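Local coordinates for immunomodulatory active chitinase (Trichuris suis, PDB 6G9C), which probably hydrolyses chitin as a secreted family 18 glycoside hydrolase and has immunomodulatory properties in inflammatory lung disease, at residues E227-P235 / P273-L281; V314-R324 / L335-D346. All coordinates share one frame; numbering follows the deposited sequence.

Overall arrangement
Both interactions lie on the same side of the chain's centre, within the family 18 glycoside hydrolase region, and their centres are about 12 Å apart. Interaction 1 packs the loop after strand 214-218 against strand 268-281. Interaction 2 comes later in the chain and sets helix 311-319 and the start of strand 323-327 against strands 332-337 and 340-343. Strands 268-281 and 340-343 are antiparallel neighbours, and each contact uses one of them. They also touch directly: Asn233 N probably bonds Ser343 OG, and Leu281 N probably bonds Asn339 O. Interaction 1 and these touches hold the loop, whereas interaction 2 is internal to a region consistent with the alpha+beta insertion of this chitinase class.

Interaction 1 of 2, residues E227-P235 / P273-L281; sequences ETQTGINSP and PTYGRGWTL. With EDO (1,2-ethanediol), chain D.
Thr230 lays its backbone over the indole of Trp279: CA stands 3.7 Å from the centroid of the six-membered ring, only 7° off the ring normal, a CH-pi contact over the middle of the face. At the indole's rim, Trp279 NE1 donates to Glu227 O at 3.0 Å. The acceptor lies nearly in the ring plane, but the N-H meets it at 139° and from above the carbonyl plane, a bent bond that, together with Thr230 CA over the face, limits the ring's rotation. Gly231 O, 3.2 Å from Trp279 CH2, is buried here without a polar partner. The CG2 branch of Thr230 reaches past the indole to Leu281 CD2 at 3.7 Å.

Farther along, Asn233 carries the contact. Its amide swings away from the backbone N (chi1 -177°) and so comes to the strand, where ND2 lies within 3.5 Å of Tyr275 CE2. Asn233 ND2 also donates to a water at 2.8 Å, which can in turn donate to Tyr275 O. Beside it, Ser234 CB rests 3.8 Å from Pro273 CG.

Asp221 organises the second shell: its backbone N bonds Asn233 OD1, while its OD1 takes Tyr275 OH and a salt bridge from Arg277 NE. A 1,2-ethanediol, bound to Asp221 OD2 and weakly by Arg277 NH2, occupies this spot, consistent with the substrate cleft of related chitinases, where the aspartate of the Met-X-Tyr-Asp motif sits. Behind Thr230 and Leu281 lies Trp341 of strand 340-343, the antiparallel neighbour of strand 268-281.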
loop_
_atom_site.group_PDB
_atom_site.type_symbol
_atom_site.label_atom_id
_atom_site.label_comp_id
_atom_site.label_asym_id
_atom_site.label_seq_id
_atom_site.Cartn_x
_atom_site.Cartn_y
_atom_site.Cartn_z
ATOM N N GLU A 227 20.848 -11.792 -37.390
ATOM C CA GLU A 227 20.819 -12.675 -38.548
ATOM C C GLU A 227 20.827 -11.879 -39.846
ATOM O O GLU A 227 20.274 -10.778 -39.924
ATOM C CB GLU A 227 19.585 -13.575 -38.502
ATOM C CG GLU A 227 19.618 -14.558 -37.351
ATOM C CD GLU A 227 18.272 -15.159 -37.073
ATOM O OE1 GLU A 227 17.285 -14.388 -37.044
ATOM O OE2 GLU A 227 18.202 -16.393 -36.879
ATOM N N THR A 228 21.448 -12.463 -40.878
ATOM C CA THR A 228 21.597 -11.836 -42.186
ATOM C C THR A 228 20.357 -11.970 -43.075
ATOM O O THR A 228 20.443 -11.652 -44.266
ATOM C CB THR A 228 22.812 -12.428 -42.917
ATOM O OG1 THR A 228 22.589 -13.823 -43.165
ATOM C CG2 THR A 228 24.083 -12.270 -42.070
ATOM N N GLN A 229 19.229 -12.441 -42.541
ATOM C CA GLN A 229 17.983 -12.504 -43.297
ATOM C C GLN A 229 16.803 -12.324 -42.352
ATOM O O GLN A 229 16.898 -12.586 -41.149
ATOM C CB GLN A 229 17.833 -13.827 -44.045
ATOM C CG GLN A 229 17.610 -15.001 -43.124
ATOM C CD GLN A 229 17.927 -16.318 -43.789
ATOM O OE1 GLN A 229 19.094 -16.666 -43.975
ATOM N NE2 GLN A 229 16.888 -17.062 -44.156
ATOM N N THR A 230 15.676 -11.899 -42.919
ATOM C CA THR A 230 14.503 -11.619 -42.095
ATOM C C THR A 230 13.894 -12.902 -41.546
ATOM O O THR A 230 13.990 -13.972 -42.150
ATOM C CB THR A 230 13.430 -10.866 -42.887
ATOM O OG1 THR A 230 12.932 -11.714 -43.931
ATOM C CG2 THR A 230 13.994 -9.574 -43.482
ATOM N N GLY A 231 13.229 -12.767 -40.399
ATOM C CA GLY A 231 12.619 -13.895 -39.719
ATOM C C GLY A 231 11.659 -13.384 -38.667
ATOM O O GLY A 231 11.492 -12.174 -38.486
ATOM N N ILE A 232 11.030 -14.327 -37.964
ATOM C CA ILE A 232 9.893 -14.036 -37.088
ATOM C C ILE A 232 10.367 -13.949 -35.644
ATOM O O ILE A 232 10.971 -14.898 -35.121
ATOM C CB ILE A 232 8.801 -15.108 -37.225
ATOM C CG1 ILE A 232 8.418 -15.315 -38.698
ATOM C CG2 ILE A 232 7.582 -14.703 -36.421
ATOM C CD1 ILE A 232 7.857 -14.076 -39.357
ATOM N N ASN A 233 10.064 -12.827 -34.988
ATOM C CA ASN A 233 10.480 -12.634 -33.601
ATOM C C ASN A 233 9.907 -13.720 -32.688
ATOM O O ASN A 233 10.635 -14.342 -31.906
ATOM C CB ASN A 233 10.061 -11.237 -33.129
ATOM C CG ASN A 233 10.518 -10.934 -31.698
ATOM O OD1 ASN A 233 11.658 -11.219 -31.326
ATOM N ND2 ASN A 233 9.627 -10.359 -30.897
ATOM N N SER A 234 8.612 -13.988 -32.791
ATOM C CA SER A 234 7.939 -14.906 -31.868
ATOM C C SER A 234 6.837 -15.638 -32.611
ATOM O O SER A 234 5.646 -15.319 -32.475
ATOM C CB SER A 234 7.393 -14.148 -30.653
ATOM O OG SER A 234 6.839 -15.019 -29.676
ATOM N N PRO A 235 7.193 -16.622 -33.436
ATOM C CA PRO A 235 6.165 -17.372 -34.158
ATOM C C PRO A 235 5.437 -18.301 -33.210
ATOM O O PRO A 235 6.047 -18.927 -32.339
ATOM C CB PRO A 235 6.959 -18.157 -35.207
ATOM C CG PRO A 235 8.322 -18.344 -34.592
ATOM C CD PRO A 235 8.558 -17.145 -33.691
ATOM N N PRO A 273 5.477 -10.713 -26.740
ATOM C CA PRO A 273 6.186 -9.449 -26.981
ATOM C C PRO A 273 5.235 -8.383 -27.497
ATOM O O PRO A 273 4.393 -8.655 -28.351
ATOM C CB PRO A 273 7.205 -9.822 -28.062
ATOM C CG PRO A 273 6.552 -10.951 -28.807
ATOM C CD PRO A 273 5.703 -11.697 -27.817
ATOM N N THR A 274 5.391 -7.149 -27.002
ATOM C CA THR A 274 4.670 -6.012 -27.587
ATOM C C THR A 274 5.592 -5.132 -28.417
ATOM O O THR A 274 5.190 -4.028 -28.823
ATOM C CB THR A 274 3.980 -5.173 -26.509
ATOM O OG1 THR A 274 4.934 -4.792 -25.509
ATOM C CG2 THR A 274 2.831 -5.948 -25.869
ATOM N N TYR A 275 6.821 -5.590 -28.660
ATOM C CA TYR A 275 7.784 -4.987 -29.567
ATOM C C TYR A 275 7.972 -5.906 -30.765
ATOM O O TYR A 275 7.521 -7.059 -30.780
ATOM C CB TYR A 275 9.139 -4.749 -28.886
ATOM C CG TYR A 275 9.784 -6.076 -28.539
ATOM C CD1 TYR A 275 9.377 -6.776 -27.413
ATOM C CD2 TYR A 275 10.712 -6.666 -29.384
ATOM C CE1 TYR A 275 9.921 -8.028 -27.098
ATOM C CE2 TYR A 275 11.259 -7.915 -29.086
ATOM C CZ TYR A 275 10.846 -8.585 -27.947
ATOM O OH TYR A 275 11.361 -9.813 -27.658
ATOM N N GLY A 276 8.653 -5.363 -31.780
ATOM C CA GLY A 276 9.077 -6.146 -32.919
ATOM C C GLY A 276 10.568 -5.962 -33.159
ATOM O O GLY A 276 11.228 -5.142 -32.511
ATOM N N ARG A 277 11.086 -6.741 -34.110
ATOM C CA ARG A 277 12.492 -6.679 -34.493
ATOM C C ARG A 277 12.588 -6.448 -35.986
ATOM O O ARG A 277 11.725 -6.890 -36.752
ATOM C CB ARG A 277 13.254 -7.953 -34.129
ATOM C CG ARG A 277 13.308 -8.194 -32.635
ATOM C CD ARG A 277 14.359 -9.218 -32.221
ATOM N NE ARG A 277 14.486 -9.175 -30.765
ATOM C CZ ARG A 277 15.251 -8.315 -30.104
ATOM N NH1 ARG A 277 16.022 -7.460 -30.766
ATOM N NH2 ARG A 277 15.260 -8.332 -28.777
ATOM N N GLY A 278 13.646 -5.762 -36.396
ATOM C CA GLY A 278 13.695 -5.196 -37.729
ATOM C C GLY A 278 15.046 -5.336 -38.395
ATOM O O GLY A 278 16.088 -5.430 -37.741
ATOM N N TRP A 279 15.003 -5.306 -39.723
ATOM C CA TRP A 279 16.159 -5.360 -40.605
ATOM C C TRP A 279 16.084 -4.238 -41.637
ATOM O O TRP A 279 15.011 -3.702 -41.931
ATOM C CB TRP A 279 16.220 -6.682 -41.369
ATOM C CG TRP A 279 16.493 -7.922 -40.552
ATOM C CD1 TRP A 279 17.683 -8.592 -40.445
ATOM C CD2 TRP A 279 15.538 -8.673 -39.790
ATOM N NE1 TRP A 279 17.530 -9.703 -39.642
ATOM C CE2 TRP A 279 16.222 -9.776 -39.235
ATOM C CE3 TRP A 279 14.173 -8.519 -39.523
ATOM C CZ2 TRP A 279 15.588 -10.712 -38.424
ATOM C CZ3 TRP A 279 13.546 -9.452 -38.718
ATOM C CH2 TRP A 279 14.262 -10.531 -38.171
ATOM N N THR A 280 17.240 -3.920 -42.228
ATOM C CA THR A 280 17.297 -3.183 -43.487
ATOM C C THR A 280 17.529 -4.206 -44.591
ATOM O O THR A 280 18.515 -4.952 -44.552
ATOM C CB THR A 280 18.405 -2.128 -43.475
ATOM O OG1 THR A 280 18.147 -1.179 -42.431
ATOM C CG2 THR A 280 18.492 -1.413 -44.811
ATOM N N LEU A 281 16.607 -4.269 -45.543
ATOM C CA LEU A 281 16.681 -5.268 -46.599
ATOM C C LEU A 281 17.850 -4.985 -47.533
ATOM O O LEU A 281 18.170 -3.827 -47.821
ATOM C CB LEU A 281 15.381 -5.280 -47.402
ATOM C CG LEU A 281 14.116 -5.651 -46.625
ATOM C CD1 LEU A 281 12.892 -5.331 -47.456
ATOM C CD2 LEU A 281 14.152 -7.127 -46.269
HETATM C C1 EDO D . 13.225 -8.986 -23.545
HETATM O O1 EDO D . 14.185 -9.918 -23.058
HETATM C C2 EDO D . 13.177 -9.021 -25.071
HETATM O O2 EDO D . 14.495 -8.875 -25.609
HETATM O O HOH W 1 7.142 -9.504 -31.973
#

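Interaction 2 of 2, residues V314-R324 / L335-D346; sequences VCQKLSSGAKR and LVQGNQWFSYDD
Asp346 OD2 is gripped side-on by two nitrogens of Arg324, NE at 3.1 Å and NH2 at 2.8 Å from it. NH2 uses the syn lone pair of the oxygen, and the guanidinium and carboxylate planes lie only 22° apart. This salt bridge ties the first strand of the beta hairpin 323-327/332-337, probably part of the alpha+beta domain inserted in the family 18 barrel, to the start of helix 347-360, where Asp346 is the N-cap. The carboxylate thus serves both a strand and a helix end, and the nearby positive charge would probably favour its ionised form. The extended chain of Arg324 passes across Tyr344, with CD 3.4 Å from Tyr344 OH.

From helix 311-319, Val314 places CG1 over one face of the ring of Tyr344, just after strand 340-343, 3.8 Å from the ring centroid and offset toward the rim. Leu335 packs next to Val314, its CD2 4.1 Å from Val314 CG1; CD1 presses on Leu318 CD2 at 3.5 Å, tighter than usual for carbons, and CG meets Ala322 CB at 3.8 Å. The hairpin itself is zipped at Lys323 and Val336, an antiparallel hydrogen-bonded pair. A Schellman motif with Gly321 at C-prime ends the helix and leads the chain into strand 323-327, while the disulfide of Cys315 with Cys380 anchors the helix at another side.

Near the turn that follows Gln337, Lys317 crosses that residue at about a right angle. Bent at its last torsion (chi4 -53°), it delivers NZ to Gln337 OE1 at 3.0 Å, in the carbonyl plane and on a lone pair.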
loop_
_atom_site.group_PDB
_atom_site.type_symbol
_atom_site.label_atom_id
_atom_site.label_comp_id
_atom_site.label_asym_id
_atom_site.label_seq_id
_atom_site.Cartn_x
_atom_site.Cartn_y
_atom_site.Cartn_z
ATOM N N VAL A 314 4.915 0.838 -34.824
ATOM C CA VAL A 314 4.346 0.168 -35.994
ATOM C C VAL A 314 3.054 0.856 -36.413
ATOM O O VAL A 314 2.811 1.088 -37.604
ATOM C CB VAL A 314 4.113 -1.329 -35.708
ATOM C CG1 VAL A 314 3.238 -1.951 -36.821
ATOM C CG2 VAL A 314 5.461 -2.071 -35.543
ATOM N N CYS A 315 2.203 1.200 -35.442
ATOM C CA CYS A 315 0.971 1.904 -35.779
ATOM C C CYS A 315 1.264 3.203 -36.516
ATOM O O CYS A 315 0.588 3.534 -37.503
ATOM C CB CYS A 315 0.174 2.176 -34.505
ATOM S SG CYS A 315 -0.790 0.762 -33.958
ATOM N N GLN A 316 2.261 3.957 -36.041
ATOM C CA GLN A 316 2.661 5.194 -36.710
ATOM C C GLN A 316 3.083 4.925 -38.150
ATOM O O GLN A 316 2.751 5.696 -39.056
ATOM C CB GLN A 316 3.788 5.863 -35.917
ATOM C CG GLN A 316 4.141 7.291 -36.320
ATOM C CD GLN A 316 4.900 8.039 -35.220
ATOM O OE1 GLN A 316 4.362 8.944 -34.580
ATOM N NE2 GLN A 316 6.155 7.657 -35.003
ATOM N N LYS A 317 3.802 3.825 -38.390
ATOM C CA LYS A 317 4.225 3.525 -39.760
ATOM C C LYS A 317 3.073 3.023 -40.624
ATOM O O LYS A 317 3.018 3.331 -41.822
ATOM C CB LYS A 317 5.371 2.509 -39.742
ATOM C CG LYS A 317 6.672 3.072 -39.184
ATOM C CD LYS A 317 7.794 2.051 -39.281
ATOM C CE LYS A 317 9.122 2.653 -38.850
ATOM N NZ LYS A 317 9.411 3.913 -39.602
ATOM N N LEU A 318 2.133 2.281 -40.041
ATOM C CA LEU A 318 0.929 1.907 -40.779
ATOM C C LEU A 318 0.154 3.141 -41.237
ATOM O O LEU A 318 -0.352 3.191 -42.367
ATOM C CB LEU A 318 0.046 1.012 -39.905
ATOM C CG LEU A 318 0.555 -0.425 -39.802
ATOM C CD1 LEU A 318 -0.239 -1.206 -38.767
ATOM C CD2 LEU A 318 0.473 -1.070 -41.171
ATOM N N SER A 319 0.054 4.154 -40.371
ATOM C CA SER A 319 -0.582 5.403 -40.772
ATOM C C SER A 319 0.165 6.079 -41.911
ATOM O O SER A 319 -0.454 6.770 -42.728
ATOM C CB SER A 319 -0.682 6.346 -39.575
ATOM O OG SER A 319 -1.421 5.739 -38.537
ATOM N N SER A 320 1.482 5.899 -41.980
ATOM C CA SER A 320 2.312 6.500 -43.016
ATOM C C SER A 320 2.382 5.658 -44.284
ATOM O O SER A 320 3.178 5.969 -45.174
ATOM C CB SER A 320 3.726 6.744 -42.486
ATOM O OG SER A 320 3.707 7.646 -41.396
ATOM N N GLY A 321 1.585 4.602 -44.385
ATOM C CA GLY A 321 1.527 3.836 -45.609
ATOM C C GLY A 321 2.395 2.602 -45.661
ATOM O O GLY A 321 2.585 2.054 -46.749
ATOM N N ALA A 322 2.925 2.139 -44.530
ATOM C CA ALA A 322 3.640 0.874 -44.512
ATOM C C ALA A 322 2.703 -0.281 -44.854
ATOM O O ALA A 322 1.493 -0.223 -44.624
ATOM C CB ALA A 322 4.286 0.641 -43.142
ATOM N N LYS A 323 3.274 -1.344 -45.406
ATOM C CA LYS A 323 2.513 -2.513 -45.825
ATOM C C LYS A 323 2.575 -3.577 -44.737
ATOM O O LYS A 323 3.662 -3.936 -44.273
ATOM C CB LYS A 323 3.052 -3.081 -47.139
ATOM C CG LYS A 323 2.366 -4.375 -47.582
ATOM C CD LYS A 323 2.955 -4.931 -48.884
ATOM C CE LYS A 323 4.473 -5.030 -48.807
ATOM N NZ LYS A 323 5.077 -5.915 -49.844
ATOM N N ARG A 324 1.410 -4.074 -44.336
ATOM C CA ARG A 324 1.309 -5.181 -43.399
ATOM C C ARG A 324 1.038 -6.468 -44.167
ATOM O O ARG A 324 0.219 -6.488 -45.092
ATOM C CB ARG A 324 0.186 -4.908 -42.393
ATOM C CG ARG A 324 -0.166 -6.071 -41.482
ATOM C CD ARG A 324 -1.294 -5.680 -40.550
ATOM N NE ARG A 324 -1.612 -6.703 -39.560
ATOM C CZ ARG A 324 -2.427 -7.729 -39.795
ATOM N NH1 ARG A 324 -2.980 -7.875 -40.998
ATOM N NH2 ARG A 324 -2.687 -8.607 -38.832
ATOM N N LEU A 335 5.900 -6.172 -41.254
ATOM C CA LEU A 335 5.708 -4.828 -41.782
ATOM C C LEU A 335 6.844 -4.510 -42.738
ATOM O O LEU A 335 8.013 -4.780 -42.429
ATOM C CB LEU A 335 5.672 -3.802 -40.645
ATOM C CG LEU A 335 5.148 -2.425 -41.039
ATOM C CD1 LEU A 335 3.638 -2.468 -41.013
ATOM C CD2 LEU A 335 5.662 -1.347 -40.111
ATOM N N VAL A 336 6.504 -3.958 -43.895
ATOM C CA VAL A 336 7.490 -3.535 -44.883
ATOM C C VAL A 336 7.246 -2.068 -45.202
ATOM O O VAL A 336 6.113 -1.675 -45.510
ATOM C CB VAL A 336 7.421 -4.383 -46.165
ATOM C CG1 VAL A 336 8.586 -4.029 -47.079
ATOM C CG2 VAL A 336 7.418 -5.869 -45.830
ATOM N N GLN A 337 8.311 -1.267 -45.146
ATOM C CA GLN A 337 8.239 0.150 -45.509
ATOM C C GLN A 337 9.553 0.499 -46.201
ATOM O O GLN A 337 10.571 0.700 -45.529
ATOM C CB GLN A 337 8.004 1.008 -44.273
ATOM C CG GLN A 337 7.810 2.490 -44.523
ATOM C CD GLN A 337 7.810 3.279 -43.219
ATOM O OE1 GLN A 337 8.747 3.184 -42.415
ATOM N NE2 GLN A 337 6.757 4.042 -42.996
ATOM N N GLY A 338 9.530 0.556 -47.532
ATOM C CA GLY A 338 10.773 0.750 -48.267
ATOM C C GLY A 338 11.675 -0.448 -48.042
ATOM O O GLY A 338 11.267 -1.599 -48.240
ATOM N N ASN A 339 12.909 -0.200 -47.596
ATOM C CA ASN A 339 13.838 -1.285 -47.296
ATOM C C ASN A 339 13.853 -1.647 -45.815
ATOM O O ASN A 339 14.775 -2.328 -45.355
ATOM C CB ASN A 339 15.248 -0.946 -47.788
ATOM C CG ASN A 339 15.867 0.243 -47.073
ATOM O OD1 ASN A 339 15.315 0.776 -46.110
ATOM N ND2 ASN A 339 17.036 0.665 -47.552
ATOM N N GLN A 340 12.849 -1.211 -45.059
ATOM C CA GLN A 340 12.722 -1.555 -43.652
ATOM C C GLN A 340 11.682 -2.661 -43.483
ATOM O O GLN A 340 10.575 -2.570 -44.022
ATOM C CB GLN A 340 12.337 -0.325 -42.826
ATOM C CG GLN A 340 13.304 0.853 -42.962
ATOM C CD GLN A 340 14.678 0.545 -42.376
ATOM O OE1 GLN A 340 14.861 0.559 -41.155
ATOM N NE2 GLN A 340 15.651 0.274 -43.245
ATOM N N TRP A 341 12.045 -3.699 -42.730
ATOM C CA TRP A 341 11.251 -4.918 -42.597
ATOM C C TRP A 341 11.200 -5.294 -41.125
ATOM O O TRP A 341 12.250 -5.426 -40.489
ATOM C CB TRP A 341 11.883 -6.043 -43.419
ATOM C CG TRP A 341 11.047 -7.240 -43.664
ATOM C CD1 TRP A 341 10.447 -7.581 -44.844
ATOM C CD2 TRP A 341 10.764 -8.306 -42.745
ATOM N NE1 TRP A 341 9.782 -8.774 -44.707
ATOM C CE2 TRP A 341 9.967 -9.246 -43.433
ATOM C CE3 TRP A 341 11.104 -8.556 -41.410
ATOM C CZ2 TRP A 341 9.498 -10.416 -42.829
ATOM C CZ3 TRP A 341 10.628 -9.723 -40.805
ATOM C CH2 TRP A 341 9.838 -10.639 -41.522
ATOM N N PHE A 342 9.992 -5.475 -40.578
ATOM C CA PHE A 342 9.855 -5.770 -39.159
ATOM C C PHE A 342 8.942 -6.966 -38.961
ATOM O O PHE A 342 7.863 -7.030 -39.552
ATOM C CB PHE A 342 9.270 -4.592 -38.372
ATOM C CG PHE A 342 9.998 -3.297 -38.551
ATOM C CD1 PHE A 342 9.640 -2.414 -39.569
ATOM C CD2 PHE A 342 10.986 -2.919 -37.652
ATOM C CE1 PHE A 342 10.303 -1.207 -39.720
ATOM C CE2 PHE A 342 11.645 -1.698 -37.799
ATOM C CZ PHE A 342 11.303 -0.853 -38.821
ATOM N N SER A 343 9.356 -7.887 -38.105
ATOM C CA SER A 343 8.445 -8.883 -37.567
ATOM C C SER A 343 7.927 -8.373 -36.226
ATOM O O SER A 343 8.709 -7.909 -35.397
ATOM C CB SER A 343 9.163 -10.221 -37.396
ATOM O OG SER A 343 8.476 -11.044 -36.468
ATOM N N TYR A 344 6.621 -8.438 -36.007
ATOM C CA TYR A 344 6.084 -7.858 -34.784
ATOM C C TYR A 344 4.869 -8.668 -34.353
ATOM O O TYR A 344 4.555 -9.701 -34.942
ATOM C CB TYR A 344 5.734 -6.367 -34.967
ATOM C CG TYR A 344 4.576 -6.069 -35.901
ATOM C CD1 TYR A 344 4.711 -6.201 -37.284
ATOM C CD2 TYR A 344 3.354 -5.614 -35.400
ATOM C CE1 TYR A 344 3.655 -5.908 -38.139
ATOM C CE2 TYR A 344 2.288 -5.319 -36.251
ATOM C CZ TYR A 344 2.441 -5.479 -37.616
ATOM O OH TYR A 344 1.389 -5.176 -38.460
ATOM N N ASP A 345 4.214 -8.210 -33.285
ATOM C CA ASP A 345 2.979 -8.827 -32.816
ATOM C C ASP A 345 1.880 -7.779 -32.704
ATOM O O ASP A 345 2.136 -6.605 -32.412
ATOM C CB ASP A 345 3.195 -9.541 -31.466
ATOM C CG ASP A 345 3.725 -10.960 -31.652
ATOM O OD1 ASP A 345 4.959 -11.118 -31.789
ATOM O OD2 ASP A 345 2.902 -11.902 -31.698
ATOM N N ASP A 346 0.647 -8.203 -32.962
ATOM C CA ASP A 346 -0.457 -7.258 -32.996
ATOM C C ASP A 346 -1.685 -7.923 -32.385
ATOM O O ASP A 346 -1.592 -8.991 -31.770
ATOM C CB ASP A 346 -0.673 -6.746 -34.431
ATOM C CG ASP A 346 -1.237 -7.811 -35.390
ATOM O OD1 ASP A 346 -1.367 -8.999 -35.015
ATOM O OD2 ASP A 346 -1.563 -7.436 -36.547
#